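Local coordinates for glideosome-associated protein 50 (PDB 3TGH) that probably helps assemble and anchor the glideosome, the motor complex of parasite gliding and host cell invasion, on the inner membrane complex, and has a phosphatase fold, at residues Gln199-Ser211 with Gln257-Phe270. Sequence-based numbering, arbitrary orientation.
Sequences QPIYSSGYSRGSS and QGKSGMKNSKSLFF
The guanidinium of R208 meets O of M262 at its edge, with S260 OG and the backbone N of G261 also near its plane, while one face lies over the carbonyl carbon of S204 in its own loop. The ring of F270 takes S204 CB near CD1 (3.9 Å) and the backbone N of G205 near CE1, both obliquely. Two loops of the metallophosphoesterase fold meet here: 199-211, between strand 192-196 and helix 211-216, and the loop 257-266, which leads into 267-271, an outermost strand of its mixed sheet. NH1 of R208 gives a hydrogen bond to O of M262 (2.6 Å), approaching nearly head-on to the carbonyl. NH2 of R208 adds a weak bond to the same oxygen and a weak, long one to OG of S260 (3.4 Å). R208 closes a type I turn begun at G205, and a bend at chi2 (-80°) turns its chain toward 260-262, a part of the other loop that is poorly ordered. Y206 CB rests against OE1 of Q257 (3.6 Å), an oxygen held by the backbone N of N235. Metal-binding groups are near this end: the Y206 side chain is about 6 Å from a bound cobalt ion, and the Q257 side chain about 7 Å from that of H233, which binds a metal cation. D234 binds both S203 OG and S207 OG; each also accepts from the backbone N two residues on, forming successive ST turns. An Asx turn from N264 OD1 to K266 N (3.0 Å) shapes the facing loop. S204 is the buried link: its OG bonds to E238, which also holds S267 OG. A chi1 of -55° sets this OG anti to the carbonyl carbon and directs it to the 263-264 backbone, where it accepts a nearly straight bond from N264 N (2.8 Å, 171°).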
ATOM      1  N   GLN A 199       9.084   1.087  -2.217  1.00 24.59           N
ATOM      2  CA  GLN A 199      10.243   1.736  -1.608  1.00 23.47           C
ATOM      3  C   GLN A 199       9.857   2.941  -0.728  1.00 22.94           C
ATOM      4  O   GLN A 199       9.194   3.870  -1.198  1.00 23.09           O
ATOM      5  CB  GLN A 199      11.216   2.176  -2.714  1.00 25.66           C
ATOM      6  CG  GLN A 199      12.388   3.015  -2.254  1.00 27.06           C
ATOM      7  CD  GLN A 199      13.335   2.267  -1.349  1.00 30.26           C
ATOM      8  OE1 GLN A 199      13.843   1.204  -1.707  1.00 27.73           O
ATOM      9  NE2 GLN A 199      13.600   2.833  -0.170  1.00 27.69           N
ATOM     10  N   PRO A 200      10.290   2.942   0.549  1.00 23.29           N
ATOM     11  CA  PRO A 200      10.075   4.129   1.388  1.00 24.64           C
ATOM     12  C   PRO A 200      10.907   5.334   0.967  1.00 25.80           C
ATOM     13  O   PRO A 200      12.005   5.182   0.429  1.00 26.10           O
ATOM     14  CB  PRO A 200      10.509   3.679   2.789  1.00 25.20           C
ATOM     15  CG  PRO A 200      11.228   2.415   2.612  1.00 28.41           C
ATOM     16  CD  PRO A 200      10.811   1.808   1.321  1.00 24.24           C
ATOM     17  N   ILE A 201      10.371   6.521   1.232  1.00 24.39           N
ATOM     18  CA  ILE A 201      11.116   7.758   1.128  1.00 25.66           C
ATOM     19  C   ILE A 201      12.045   7.858   2.342  1.00 28.05           C
ATOM     20  O   ILE A 201      13.237   8.134   2.201  1.00 28.84           O
ATOM     21  CB  ILE A 201      10.172   8.973   1.097  1.00 25.38           C
ATOM     22  CG1 ILE A 201       9.328   8.957  -0.177  1.00 29.18           C
ATOM     23  CG2 ILE A 201      10.974  10.283   1.220  1.00 26.33           C
ATOM     24  CD1 ILE A 201       8.121   9.904  -0.133  1.00 27.04           C
ATOM     25  N   TYR A 202      11.481   7.629   3.530  1.00 28.46           N
ATOM     26  CA  TYR A 202      12.223   7.700   4.786  1.00 29.90           C
ATOM     27  C   TYR A 202      12.118   6.366   5.501  1.00 31.26           C
ATOM     28  O   TYR A 202      11.031   5.796   5.601  1.00 28.68           O
ATOM     29  CB  TYR A 202      11.661   8.795   5.686  1.00 29.53           C
ATOM     30  CG  TYR A 202      11.809  10.201   5.161  1.00 33.02           C
ATOM     31  CD1 TYR A 202      13.034  10.672   4.687  1.00 32.51           C
ATOM     32  CD2 TYR A 202      10.731  11.083   5.179  1.00 33.94           C
ATOM     33  CE1 TYR A 202      13.166  11.972   4.221  1.00 35.99           C
ATOM     34  CE2 TYR A 202      10.857  12.383   4.722  1.00 37.28           C
ATOM     35  CZ  TYR A 202      12.075  12.825   4.252  1.00 35.59           C
ATOM     36  OH  TYR A 202      12.188  14.115   3.794  1.00 39.32           O
ATOM     37  N   SER A 203      13.248   5.867   5.998  1.00 32.09           N
ATOM     38  CA  SER A 203      13.277   4.578   6.692  1.00 30.93           C
ATOM     39  C   SER A 203      14.535   4.443   7.544  1.00 31.72           C
ATOM     40  O   SER A 203      15.639   4.769   7.096  1.00 31.87           O
ATOM     41  CB  SER A 203      13.209   3.423   5.689  1.00 31.36           C
ATOM     42  OG  SER A 203      13.316   2.149   6.313  1.00 29.65           O
ATOM     43  N   SER A 204      14.351   3.939   8.762  1.00 30.55           N
ATOM     44  CA  SER A 204      15.468   3.570   9.631  1.00 33.75           C
ATOM     45  C   SER A 204      15.942   2.141   9.335  1.00 33.63           C
ATOM     46  O   SER A 204      16.926   1.679   9.921  1.00 34.96           O
ATOM     47  CB  SER A 204      15.068   3.697  11.108  1.00 33.33           C
ATOM     48  OG  SER A 204      14.589   4.997  11.409  1.00 36.47           O
ATOM     49  N   GLY A 205      15.249   1.454   8.427  1.00 31.69           N
ATOM     50  CA  GLY A 205      15.585   0.088   8.026  1.00 30.65           C
ATOM     51  C   GLY A 205      16.719   0.020   7.017  1.00 30.80           C
ATOM     52  O   GLY A 205      17.389   1.022   6.751  1.00 30.61           O
ATOM     53  N   TYR A 206      16.908  -1.160   6.432  1.00 33.52           N
ATOM     54  CA  TYR A 206      18.115  -1.466   5.641  1.00 34.76           C
ATOM     55  C   TYR A 206      18.391  -0.497   4.487  1.00 35.04           C
ATOM     56  O   TYR A 206      19.524  -0.039   4.313  1.00 33.29           O
ATOM     57  CB  TYR A 206      18.058  -2.901   5.112  1.00 36.44           C
ATOM     58  CG  TYR A 206      19.319  -3.331   4.399  1.00 44.14           C
ATOM     59  CD1 TYR A 206      20.501  -3.545   5.106  1.00 50.97           C
ATOM     60  CD2 TYR A 206      19.338  -3.515   3.020  1.00 49.88           C
ATOM     61  CE1 TYR A 206      21.668  -3.937   4.457  1.00 53.83           C
ATOM     62  CE2 TYR A 206      20.504  -3.907   2.361  1.00 52.76           C
ATOM     63  CZ  TYR A 206      21.659  -4.116   3.085  1.00 55.41           C
ATOM     64  OH  TYR A 206      22.810  -4.503   2.439  1.00 61.26           O
ATOM     65  N   SER A 207      17.363  -0.170   3.712  1.00 31.41           N
ATOM     66  CA  SER A 207      17.533   0.711   2.555  1.00 31.90           C
ATOM     67  C   SER A 207      17.904   2.140   2.951  1.00 31.89           C
ATOM     68  O   SER A 207      18.491   2.863   2.159  1.00 32.59           O
ATOM     69  CB  SER A 207      16.253   0.742   1.703  1.00 29.56           C
ATOM     70  OG  SER A 207      15.261   1.571   2.292  1.00 31.35           O
ATOM     71  N   ARG A 208      17.533   2.540   4.166  1.00 32.90           N
ATOM     72  CA  ARG A 208      17.688   3.913   4.654  1.00 35.13           C
ATOM     73  C   ARG A 208      16.869   4.952   3.876  1.00 34.00           C
ATOM     74  O   ARG A 208      17.143   6.152   3.949  1.00 33.52           O
ATOM     75  CB  ARG A 208      19.177   4.312   4.724  1.00 39.15           C
ATOM     76  CG  ARG A 208      19.897   3.659   5.883  1.00 45.81           C
ATOM     77  CD  ARG A 208      19.595   4.409   7.170  1.00 54.40           C
ATOM     78  NE  ARG A 208      19.652   3.556   8.352  1.00 61.35           N
ATOM     79  CZ  ARG A 208      19.341   3.961   9.582  1.00 65.95           C
ATOM     80  NH1 ARG A 208      18.948   5.216   9.805  1.00 67.42           N
ATOM     81  NH2 ARG A 208      19.422   3.109  10.599  1.00 67.69           N
ATOM     82  N   GLY A 209      15.836   4.499   3.171  1.00 31.50           N
ATOM     83  CA  GLY A 209      15.000   5.400   2.388  1.00 31.02           C
ATOM     84  C   GLY A 209      15.544   5.626   0.996  1.00 30.85           C
ATOM     85  O   GLY A 209      16.391   4.871   0.518  1.00 31.88           O
ATOM     86  N   SER A 210      15.056   6.685   0.359  1.00 30.57           N
ATOM     87  CA  SER A 210      15.419   7.023  -1.010  1.00 29.36           C
ATOM     88  C   SER A 210      15.497   8.538  -1.185  1.00 30.58           C
ATOM     89  O   SER A 210      14.468   9.213  -1.205  1.00 28.71           O
ATOM     90  CB  SER A 210      14.380   6.441  -1.981  1.00 28.62           C
ATOM     91  OG  SER A 210      14.660   6.819  -3.312  1.00 30.00           O
ATOM     92  N   SER A 211      16.711   9.074  -1.329  1.00 31.07           N
ATOM     93  CA  SER A 211      16.871  10.508  -1.601  1.00 32.85           C
ATOM     94  C   SER A 211      16.231  10.890  -2.940  1.00 30.68           C
ATOM     95  O   SER A 211      15.704  11.997  -3.097  1.00 30.10           O
ATOM     96  CB  SER A 211      18.351  10.930  -1.550  1.00 35.20           C
ATOM     97  OG  SER A 211      19.142  10.192  -2.474  1.00 41.67           O
ATOM     98  N   GLN A 257      14.187  -8.120   9.382  1.00 44.94           N
ATOM     99  CA  GLN A 257      15.590  -7.743   9.465  1.00 52.15           C
ATOM    100  C   GLN A 257      15.692  -6.738  10.605  1.00 55.90           C
ATOM    101  O   GLN A 257      14.838  -5.846  10.733  1.00 56.01           O
ATOM    102  CB  GLN A 257      16.129  -7.213   8.133  1.00 51.01           C
ATOM    103  CG  GLN A 257      15.386  -6.034   7.569  1.00 51.78           C
ATOM    104  CD  GLN A 257      15.616  -5.813   6.070  1.00 50.44           C
ATOM    105  OE1 GLN A 257      15.103  -4.854   5.504  1.00 35.22           O
ATOM    106  NE2 GLN A 257      16.386  -6.692   5.434  1.00 52.07           N
ATOM    107  N   GLY A 258      16.728  -6.910  11.425  1.00 61.40           N
ATOM    108  CA  GLY A 258      16.827  -6.311  12.762  1.00 64.86           C
ATOM    109  C   GLY A 258      16.740  -4.801  12.851  1.00 65.88           C
ATOM    110  O   GLY A 258      16.291  -4.143  11.922  1.00 63.49           O
ATOM    111  N   LYS A 259      17.193  -4.248  13.976  1.00 69.26           N
ATOM    112  CA  LYS A 259      16.964  -2.823  14.277  1.00 69.59           C
ATOM    113  C   LYS A 259      17.746  -1.823  13.406  1.00 71.17           C
ATOM    114  O   LYS A 259      17.396  -0.637  13.363  1.00 69.68           O
ATOM    115  CB  LYS A 259      17.186  -2.537  15.773  1.00 71.28           C
ATOM    116  CG  LYS A 259      15.892  -2.394  16.588  1.00 67.83           C
ATOM    117  CD  LYS A 259      15.035  -3.666  16.599  1.00 63.06           C
ATOM    118  CE  LYS A 259      13.713  -3.419  17.316  1.00 59.53           C
ATOM    119  NZ  LYS A 259      12.736  -4.530  17.150  1.00 50.64           N
ATOM    120  N   SER A 260      18.786  -2.302  12.717  1.00 74.35           N
ATOM    121  CA  SER A 260      19.642  -1.457  11.869  1.00 75.92           C
ATOM    122  C   SER A 260      20.460  -0.484  12.720  1.00 79.40           C
ATOM    123  O   SER A 260      20.547  -0.642  13.941  1.00 82.21           O
ATOM    124  CB  SER A 260      18.809  -0.697  10.826  1.00 73.63           C
ATOM    125  OG  SER A 260      19.633  -0.146   9.814  1.00 75.48           O
ATOM    126  N   GLY A 261      21.066   0.513  12.073  1.00 80.11           N
ATOM    127  CA  GLY A 261      21.882   1.514  12.763  1.00 81.73           C
ATOM    128  C   GLY A 261      21.068   2.546  13.533  1.00 79.67           C
ATOM    129  O   GLY A 261      20.110   2.203  14.229  1.00 79.09           O
ATOM    130  N   MET A 262      21.448   3.815  13.399  1.00 78.53           N
ATOM    131  CA  MET A 262      20.823   4.903  14.157  1.00 76.07           C
ATOM    132  C   MET A 262      19.452   5.272  13.575  1.00 68.89           C
ATOM    133  O   MET A 262      19.320   5.467  12.370  1.00 67.73           O
ATOM    134  CB  MET A 262      21.742   6.132  14.173  1.00 80.24           C
ATOM    135  CG  MET A 262      23.116   5.872  14.801  1.00 86.96           C
ATOM    136  SD  MET A 262      24.249   7.276  14.696  1.00 95.15           S
ATOM    137  CE  MET A 262      25.750   6.564  15.371  1.00 99.41           C
ATOM    138  N   LYS A 263      18.444   5.377  14.438  1.00 62.97           N
ATOM    139  CA  LYS A 263      17.074   5.668  14.004  1.00 57.74           C
ATOM    140  C   LYS A 263      16.977   7.037  13.337  1.00 53.48           C
ATOM    141  O   LYS A 263      17.705   7.966  13.694  1.00 52.09           O
ATOM    142  CB  LYS A 263      16.102   5.641  15.194  1.00 58.82           C
ATOM    143  CG  LYS A 263      16.051   4.330  15.978  1.00 61.99           C
ATOM    144  CD  LYS A 263      15.436   3.195  15.173  1.00 59.89           C
ATOM    145  CE  LYS A 263      15.444   1.893  15.962  1.00 62.02           C
ATOM    146  NZ  LYS A 263      14.674   2.001  17.236  1.00 62.63           N
ATOM    147  N   ASN A 264      16.070   7.155  12.372  1.00 46.31           N
ATOM    148  CA  ASN A 264      15.704   8.453  11.806  1.00 44.52           C
ATOM    149  C   ASN A 264      15.262   9.384  12.936  1.00 44.75           C
ATOM    150  O   ASN A 264      14.572   8.958  13.861  1.00 42.03           O
ATOM    151  CB  ASN A 264      14.582   8.283  10.767  1.00 41.21           C
ATOM    152  CG  ASN A 264      14.289   9.562   9.996  1.00 41.03           C
ATOM    153  OD1 ASN A 264      13.619  10.459  10.498  1.00 42.27           O
ATOM    154  ND2 ASN A 264      14.785   9.641   8.763  1.00 41.65           N
ATOM    155  N   SER A 265      15.684  10.646  12.875  1.00 48.05           N
ATOM    156  CA  SER A 265      15.430  11.607  13.960  1.00 49.82           C
ATOM    157  C   SER A 265      13.938  11.857  14.213  1.00 47.52           C
ATOM    158  O   SER A 265      13.551  12.248  15.317  1.00 46.16           O
ATOM    159  CB  SER A 265      16.130  12.937  13.667  1.00 53.22           C
ATOM    160  OG  SER A 265      15.638  13.505  12.463  1.00 53.74           O
ATOM    161  N   LYS A 266      13.111  11.634  13.190  1.00 43.72           N
ATOM    162  CA  LYS A 266      11.660  11.791  13.314  1.00 42.63           C
ATOM    163  C   LYS A 266      10.912  10.454  13.397  1.00 39.58           C
ATOM    164  O   LYS A 266       9.693  10.404  13.221  1.00 36.77           O
ATOM    165  CB  LYS A 266      11.134  12.643  12.158  1.00 43.20           C
ATOM    166  CG  LYS A 266      11.584  14.099  12.246  1.00 50.15           C
ATOM    167  CD  LYS A 266      10.802  15.005  11.312  1.00 54.82           C
ATOM    168  CE  LYS A 266      10.960  16.473  11.694  1.00 61.36           C
ATOM    169  NZ  LYS A 266      10.055  17.349  10.894  1.00 63.17           N
ATOM    170  N   SER A 267      11.637   9.375  13.681  1.00 38.48           N
ATOM    171  CA  SER A 267      11.007   8.084  13.919  1.00 36.19           C
ATOM    172  C   SER A 267      10.298   8.092  15.275  1.00 36.57           C
ATOM    173  O   SER A 267      10.884   8.468  16.296  1.00 36.99           O
ATOM    174  CB  SER A 267      12.039   6.958  13.866  1.00 37.95           C
ATOM    175  OG  SER A 267      11.432   5.705  14.099  1.00 37.04           O
ATOM    176  N   LEU A 268       9.032   7.687  15.274  1.00 32.13           N
ATOM    177  CA  LEU A 268       8.236   7.611  16.492  1.00 34.29           C
ATOM    178  C   LEU A 268       8.167   6.185  17.032  1.00 33.92           C
ATOM    179  O   LEU A 268       7.930   5.970  18.218  1.00 35.54           O
ATOM    180  CB  LEU A 268       6.818   8.123  16.225  1.00 34.57           C
ATOM    181  CG  LEU A 268       6.696   9.596  15.822  1.00 36.57           C
ATOM    182  CD1 LEU A 268       5.251   9.909  15.441  1.00 38.65           C
ATOM    183  CD2 LEU A 268       7.180  10.504  16.941  1.00 41.75           C
ATOM    184  N   PHE A 269       8.368   5.214  16.150  1.00 32.78           N
ATOM    185  CA  PHE A 269       8.281   3.816  16.508  1.00 32.68           C
ATOM    186  C   PHE A 269       8.992   2.988  15.458  1.00 30.96           C
ATOM    187  O   PHE A 269       8.874   3.264  14.261  1.00 29.00           O
ATOM    188  CB  PHE A 269       6.804   3.394  16.589  1.00 32.88           C
ATOM    189  CG  PHE A 269       6.581   1.914  16.445  1.00 32.94           C
ATOM    190  CD1 PHE A 269       6.847   1.053  17.494  1.00 35.19           C
ATOM    191  CD2 PHE A 269       6.089   1.385  15.259  1.00 34.59           C
ATOM    192  CE1 PHE A 269       6.632  -0.313  17.366  1.00 35.39           C
ATOM    193  CE2 PHE A 269       5.877   0.020  15.122  1.00 34.65           C
ATOM    194  CZ  PHE A 269       6.153  -0.830  16.178  1.00 34.23           C
ATOM    195  N   PHE A 270       9.725   1.979  15.913  1.00 31.44           N
ATOM    196  CA  PHE A 270      10.371   1.023  15.022  1.00 30.63           C
ATOM    197  C   PHE A 270      10.336  -0.359  15.657  1.00 31.58           C
ATOM    198  O   PHE A 270      10.616  -0.503  16.846  1.00 31.74           O
ATOM    199  CB  PHE A 270      11.827   1.421  14.757  1.00 31.60           C
ATOM    200  CG  PHE A 270      12.548   0.493  13.816  1.00 30.79           C
ATOM    201  CD1 PHE A 270      12.734   0.840  12.488  1.00 31.32           C
ATOM    202  CD2 PHE A 270      13.046  -0.729  14.262  1.00 33.94           C
ATOM    203  CE1 PHE A 270      13.398  -0.007  11.611  1.00 30.34           C
ATOM    204  CE2 PHE A 270      13.701  -1.581  13.396  1.00 36.40           C
ATOM    205  CZ  PHE A 270      13.877  -1.222  12.061  1.00 35.69           C
TER